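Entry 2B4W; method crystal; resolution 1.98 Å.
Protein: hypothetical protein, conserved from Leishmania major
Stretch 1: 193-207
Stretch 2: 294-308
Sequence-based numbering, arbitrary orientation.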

# COMPACT_ATOMS: atom_id res chain seq x y z
N ASN A 193 -0.07 4.34 -0.12
CA ASN A 193 0.27 2.92 -0.09
C ASN A 193 0.14 2.33 -1.49
O ASN A 193 0.92 1.48 -1.89
CB ASN A 193 -0.62 2.18 0.90
CG ASN A 193 -0.22 2.47 2.34
OD1 ASN A 193 -0.77 3.37 2.97
ND2 ASN A 193 0.75 1.69 2.80
N GLN A 194 -0.86 2.79 -2.24
CA GLN A 194 -1.03 2.38 -3.63
C GLN A 194 -1.65 3.54 -4.40
O GLN A 194 -2.71 4.05 -3.98
CB GLN A 194 -1.85 1.09 -3.74
CG GLN A 194 -1.84 0.42 -5.12
CD GLN A 194 -0.50 -0.23 -5.38
OE1 GLN A 194 0.16 -0.68 -4.44
NE2 GLN A 194 -0.07 -0.30 -6.63
N ALA A 195 -0.97 3.92 -5.47
CA ALA A 195 -1.42 4.90 -6.45
C ALA A 195 -1.92 4.25 -7.75
O ALA A 195 -1.41 3.27 -8.28
CB ALA A 195 -0.35 5.93 -6.77
N TYR A 196 -2.98 4.84 -8.28
CA TYR A 196 -3.70 4.40 -9.46
C TYR A 196 -3.83 5.53 -10.48
O TYR A 196 -4.06 6.67 -10.06
CB TYR A 196 -5.12 3.94 -9.10
CG TYR A 196 -5.10 2.76 -8.14
CD1 TYR A 196 -4.94 2.93 -6.78
CD2 TYR A 196 -5.22 1.47 -8.64
CE1 TYR A 196 -4.91 1.86 -5.91
CE2 TYR A 196 -5.19 0.39 -7.78
CZ TYR A 196 -5.04 0.59 -6.42
OH TYR A 196 -5.00 -0.50 -5.58
N LEU A 197 -3.71 5.18 -11.75
CA LEU A 197 -4.00 6.13 -12.81
C LEU A 197 -5.48 6.05 -13.18
O LEU A 197 -6.01 4.98 -13.45
CB LEU A 197 -3.17 5.88 -14.07
CG LEU A 197 -3.55 6.69 -15.32
CD1 LEU A 197 -3.25 8.16 -15.08
CD2 LEU A 197 -2.83 6.18 -16.56
N LEU A 198 -6.11 7.21 -13.20
CA LEU A 198 -7.51 7.35 -13.54
C LEU A 198 -7.70 7.86 -14.95
O LEU A 198 -6.90 8.65 -15.46
CB LEU A 198 -8.18 8.34 -12.56
CG LEU A 198 -8.02 7.98 -11.08
CD1 LEU A 198 -8.80 8.94 -10.19
CD2 LEU A 198 -8.47 6.55 -10.85
N SER A 199 -8.77 7.46 -15.61
CA SER A 199 -9.08 7.88 -16.96
C SER A 199 -9.08 9.40 -17.13
O SER A 199 -8.94 9.87 -18.27
CB SER A 199 -10.47 7.35 -17.36
OG SER A 199 -11.38 8.07 -16.55
N SER A 200 -9.19 10.18 -16.07
CA SER A 200 -9.11 11.63 -16.09
C SER A 200 -7.69 12.17 -16.23
O SER A 200 -7.52 13.37 -16.49
CB SER A 200 -9.72 12.18 -14.79
OG SER A 200 -9.28 11.44 -13.68
N GLY A 201 -6.70 11.31 -16.04
CA GLY A 201 -5.31 11.73 -16.06
C GLY A 201 -4.81 12.07 -14.67
O GLY A 201 -3.63 12.25 -14.40
N LYS A 202 -5.73 12.17 -13.74
CA LYS A 202 -5.57 12.38 -12.33
C LYS A 202 -5.10 11.08 -11.67
O LYS A 202 -5.11 10.01 -12.27
CB LYS A 202 -6.85 12.84 -11.61
CG LYS A 202 -7.44 14.12 -12.18
CD LYS A 202 -8.28 14.84 -11.15
CE LYS A 202 -8.80 16.18 -11.67
NZ LYS A 202 -8.79 16.26 -13.16
N VAL A 203 -4.70 11.21 -10.41
CA VAL A 203 -4.17 10.06 -9.69
C VAL A 203 -4.99 9.72 -8.45
O VAL A 203 -5.13 10.53 -7.55
CB VAL A 203 -2.71 10.31 -9.27
CG1 VAL A 203 -2.19 9.14 -8.44
CG2 VAL A 203 -1.82 10.52 -10.50
N GLY A 204 -5.53 8.51 -8.46
CA GLY A 204 -6.21 7.94 -7.34
C GLY A 204 -5.23 7.34 -6.35
O GLY A 204 -4.53 6.38 -6.65
N CYS A 205 -5.15 7.91 -5.14
CA CYS A 205 -4.33 7.26 -4.12
C CYS A 205 -5.15 6.62 -3.01
O CYS A 205 -6.15 7.15 -2.49
CB CYS A 205 -3.34 8.24 -3.49
SG CYS A 205 -2.41 9.25 -4.66
N ILE A 206 -4.65 5.44 -2.62
CA ILE A 206 -5.10 4.73 -1.44
C ILE A 206 -3.99 4.79 -0.40
O ILE A 206 -2.86 4.42 -0.70
CB ILE A 206 -5.46 3.27 -1.76
CG1 ILE A 206 -6.58 3.16 -2.80
CG2 ILE A 206 -5.79 2.47 -0.51
CD1 ILE A 206 -7.87 3.78 -2.31
N GLY A 207 -4.25 5.27 0.81
CA GLY A 207 -3.15 5.31 1.78
C GLY A 207 -3.60 5.27 3.22
O GLY A 207 -4.65 4.73 3.54
N ASP A 294 -17.60 0.89 -1.73
CA ASP A 294 -17.89 1.64 -2.93
C ASP A 294 -16.59 2.18 -3.54
O ASP A 294 -15.64 2.44 -2.80
CB ASP A 294 -18.81 2.82 -2.64
CG ASP A 294 -20.11 2.39 -1.98
OD1 ASP A 294 -20.90 1.68 -2.64
OD2 ASP A 294 -20.33 2.76 -0.81
N TYR A 295 -16.63 2.33 -4.85
CA TYR A 295 -15.56 2.96 -5.59
C TYR A 295 -15.20 4.30 -4.96
O TYR A 295 -16.01 5.22 -4.85
CB TYR A 295 -15.92 3.19 -7.04
CG TYR A 295 -14.80 3.72 -7.91
CD1 TYR A 295 -13.63 3.00 -8.10
CD2 TYR A 295 -14.90 4.94 -8.56
CE1 TYR A 295 -12.60 3.46 -8.90
CE2 TYR A 295 -13.88 5.43 -9.36
CZ TYR A 295 -12.73 4.68 -9.53
OH TYR A 295 -11.70 5.14 -10.32
N PRO A 296 -13.95 4.44 -4.55
CA PRO A 296 -13.58 5.65 -3.82
C PRO A 296 -13.05 6.83 -4.62
O PRO A 296 -12.58 7.81 -4.02
CB PRO A 296 -12.45 5.09 -2.94
CG PRO A 296 -11.77 4.11 -3.82
CD PRO A 296 -12.83 3.49 -4.68
N PHE A 297 -13.09 6.82 -5.94
CA PHE A 297 -12.64 7.99 -6.69
C PHE A 297 -13.77 8.48 -7.58
O PHE A 297 -13.54 9.07 -8.65
CB PHE A 297 -11.41 7.68 -7.55
CG PHE A 297 -10.28 6.90 -6.90
CD1 PHE A 297 -9.69 7.37 -5.74
CD2 PHE A 297 -9.82 5.71 -7.43
CE1 PHE A 297 -8.65 6.68 -5.13
CE2 PHE A 297 -8.80 5.01 -6.83
CZ PHE A 297 -8.22 5.48 -5.66
N LYS A 298 -14.99 8.22 -7.12
CA LYS A 298 -16.21 8.58 -7.83
C LYS A 298 -16.15 10.01 -8.37
O LYS A 298 -15.78 10.96 -7.69
CB LYS A 298 -17.43 8.38 -6.93
N GLY A 299 -16.52 10.12 -9.64
CA GLY A 299 -16.52 11.40 -10.31
C GLY A 299 -15.17 11.79 -10.85
O GLY A 299 -15.06 12.81 -11.53
N HIS A 300 -14.11 11.00 -10.61
CA HIS A 300 -12.83 11.44 -11.17
C HIS A 300 -12.35 10.44 -12.21
O HIS A 300 -11.16 10.36 -12.53
CB HIS A 300 -11.79 11.66 -10.10
CG HIS A 300 -12.08 12.67 -9.04
ND1 HIS A 300 -12.65 12.34 -7.83
CD2 HIS A 300 -11.87 14.01 -9.01
CE1 HIS A 300 -12.79 13.43 -7.10
NE2 HIS A 300 -12.32 14.46 -7.79
N GLY A 301 -13.28 9.67 -12.75
CA GLY A 301 -12.95 8.67 -13.73
C GLY A 301 -12.66 7.31 -13.12
O GLY A 301 -12.60 7.17 -11.90
N THR A 302 -12.51 6.35 -14.00
CA THR A 302 -12.19 4.97 -13.83
C THR A 302 -10.69 4.71 -13.80
O THR A 302 -9.88 5.46 -14.33
CB THR A 302 -12.79 4.11 -14.98
OG1 THR A 302 -12.26 4.52 -16.25
CG2 THR A 302 -14.30 4.29 -15.03
N ILE A 303 -10.36 3.58 -13.17
CA ILE A 303 -8.97 3.12 -13.15
C ILE A 303 -8.52 2.56 -14.49
O ILE A 303 -9.16 1.74 -15.14
CB ILE A 303 -8.71 2.07 -12.07
CG1 ILE A 303 -8.91 2.64 -10.66
CG2 ILE A 303 -7.34 1.43 -12.29
CD1 ILE A 303 -9.24 1.61 -9.61
N ILE A 304 -7.33 3.02 -14.91
CA ILE A 304 -6.62 2.64 -16.10
C ILE A 304 -5.49 1.66 -15.81
O ILE A 304 -4.62 1.93 -14.98
CB ILE A 304 -6.00 3.87 -16.78
CG1 ILE A 304 -7.03 4.97 -17.06
CG2 ILE A 304 -5.25 3.45 -18.04
CD1 ILE A 304 -7.93 4.64 -18.23
N GLY A 305 -5.49 0.51 -16.49
CA GLY A 305 -4.40 -0.43 -16.27
C GLY A 305 -4.76 -1.39 -15.15
O GLY A 305 -5.83 -1.31 -14.56
N ASP A 306 -3.83 -2.28 -14.87
CA ASP A 306 -3.98 -3.34 -13.90
C ASP A 306 -2.63 -3.83 -13.36
O ASP A 306 -1.55 -3.43 -13.79
CB ASP A 306 -4.77 -4.49 -14.52
CG ASP A 306 -4.08 -5.22 -15.65
OD1 ASP A 306 -2.86 -5.47 -15.60
OD2 ASP A 306 -4.77 -5.58 -16.62
N LEU A 307 -2.75 -4.70 -12.38
CA LEU A 307 -1.59 -5.36 -11.77
C LEU A 307 -1.53 -6.81 -12.19
O LEU A 307 -1.25 -7.75 -11.46
CB LEU A 307 -1.63 -5.21 -10.25
CG LEU A 307 -1.68 -3.73 -9.84
CD1 LEU A 307 -2.14 -3.52 -8.43
CD2 LEU A 307 -0.31 -3.10 -10.05
N HIS A 308 -1.76 -6.98 -13.49
CA HIS A 308 -1.59 -8.29 -14.11
C HIS A 308 -0.25 -8.30 -14.83
O HIS A 308 -0.09 -7.51 -15.76
CB HIS A 308 -2.74 -8.60 -15.07
CG HIS A 308 -4.08 -8.71 -14.41
ND1 HIS A 308 -5.21 -9.11 -15.10
CD2 HIS A 308 -4.49 -8.49 -13.14
CE1 HIS A 308 -6.25 -9.12 -14.28
NE2 HIS A 308 -5.84 -8.74 -13.08
O HOH W 1 -3.66 2.33 -12.42

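The most unusual feature of this contact is the packing of a backbone carbon against an aromatic ring. Gly204 CA lies over one face of the Phe297 ring, 3.6 Å from its centroid and close to the ring normal. The nearest ring atom, Phe297 CE1, is 3.5 Å from Gly204 CA. Glycine suits this place because a CB would point at the ring and come within 2.6 Å of Phe297 CE2, a clash.

Phe297 is buried and fills a pocket lined by stretch 1. Leu198 CD2 is 3.8 Å from Phe297 CD2, and Ile206 CD1 is 3.8 Å from Phe297 CZ. Tyr196 CD1 approaches Phe297 CZ at 4.3 Å. At the ring edge, Cys205 O is 3.7 Å from Phe297 CE1. The CA-to-CB bond of Ile206 runs sideways, but the end of its side chain comes nearer and reaches the ring.

Leu198 and Ile303 are paired in an antiparallel, non-hydrogen-bonded bridge. Their side chains share a sheet face, with Leu198 CD2 3.9 Å from Ile303 CG1. Ile303 also meets the tyrosine ring, with its CD1 4.1 Å from Tyr196 CD2. Leu197 and Ile304 use the other face, where Leu197 CD2 is 3.9 Å from Ile304 CB. Branched apolar side chains suit both faces, since they cover one another without needing polar partners.

Backbone hydrogen bonds lie to each side of the Leu198-Ile303 pair. Ile304 N donates to Leu197 O in a nearly straight bond of 2.8 Å. Ser199 N donates to Thr302 O at 2.6 Å. Thr302 O also receives a CA-H...O contact from Leu198 CA at 3.1 Å. A water extends the link: it accepts from Leu197 N at 2.9 Å and donates to Ile304 O at 2.8 Å.

Starting at Leu198, the type I turn to Gly201 brings two serines to stretch 2. Ser200 OG donates to His300 O in a very short hydrogen bond of 2.5 Å. Ser199 OG accepts a weak one from Thr302 N at 3.3 Å. The small serine side chains reach the backbone directly. Gly301 leaves room here: a CB would lie 2.3 Å from Ser199 OG, and its backbone angles also call for glycine.

Within stretch 2, a type II turn joins Phe297 to His300, and both residues touch stretch 1. Tyr295 OH donates to Gly301 O at 2.7 Å, tying together the segments before and after that turn. In all, the contact buries 737 Å², summed over both stretches.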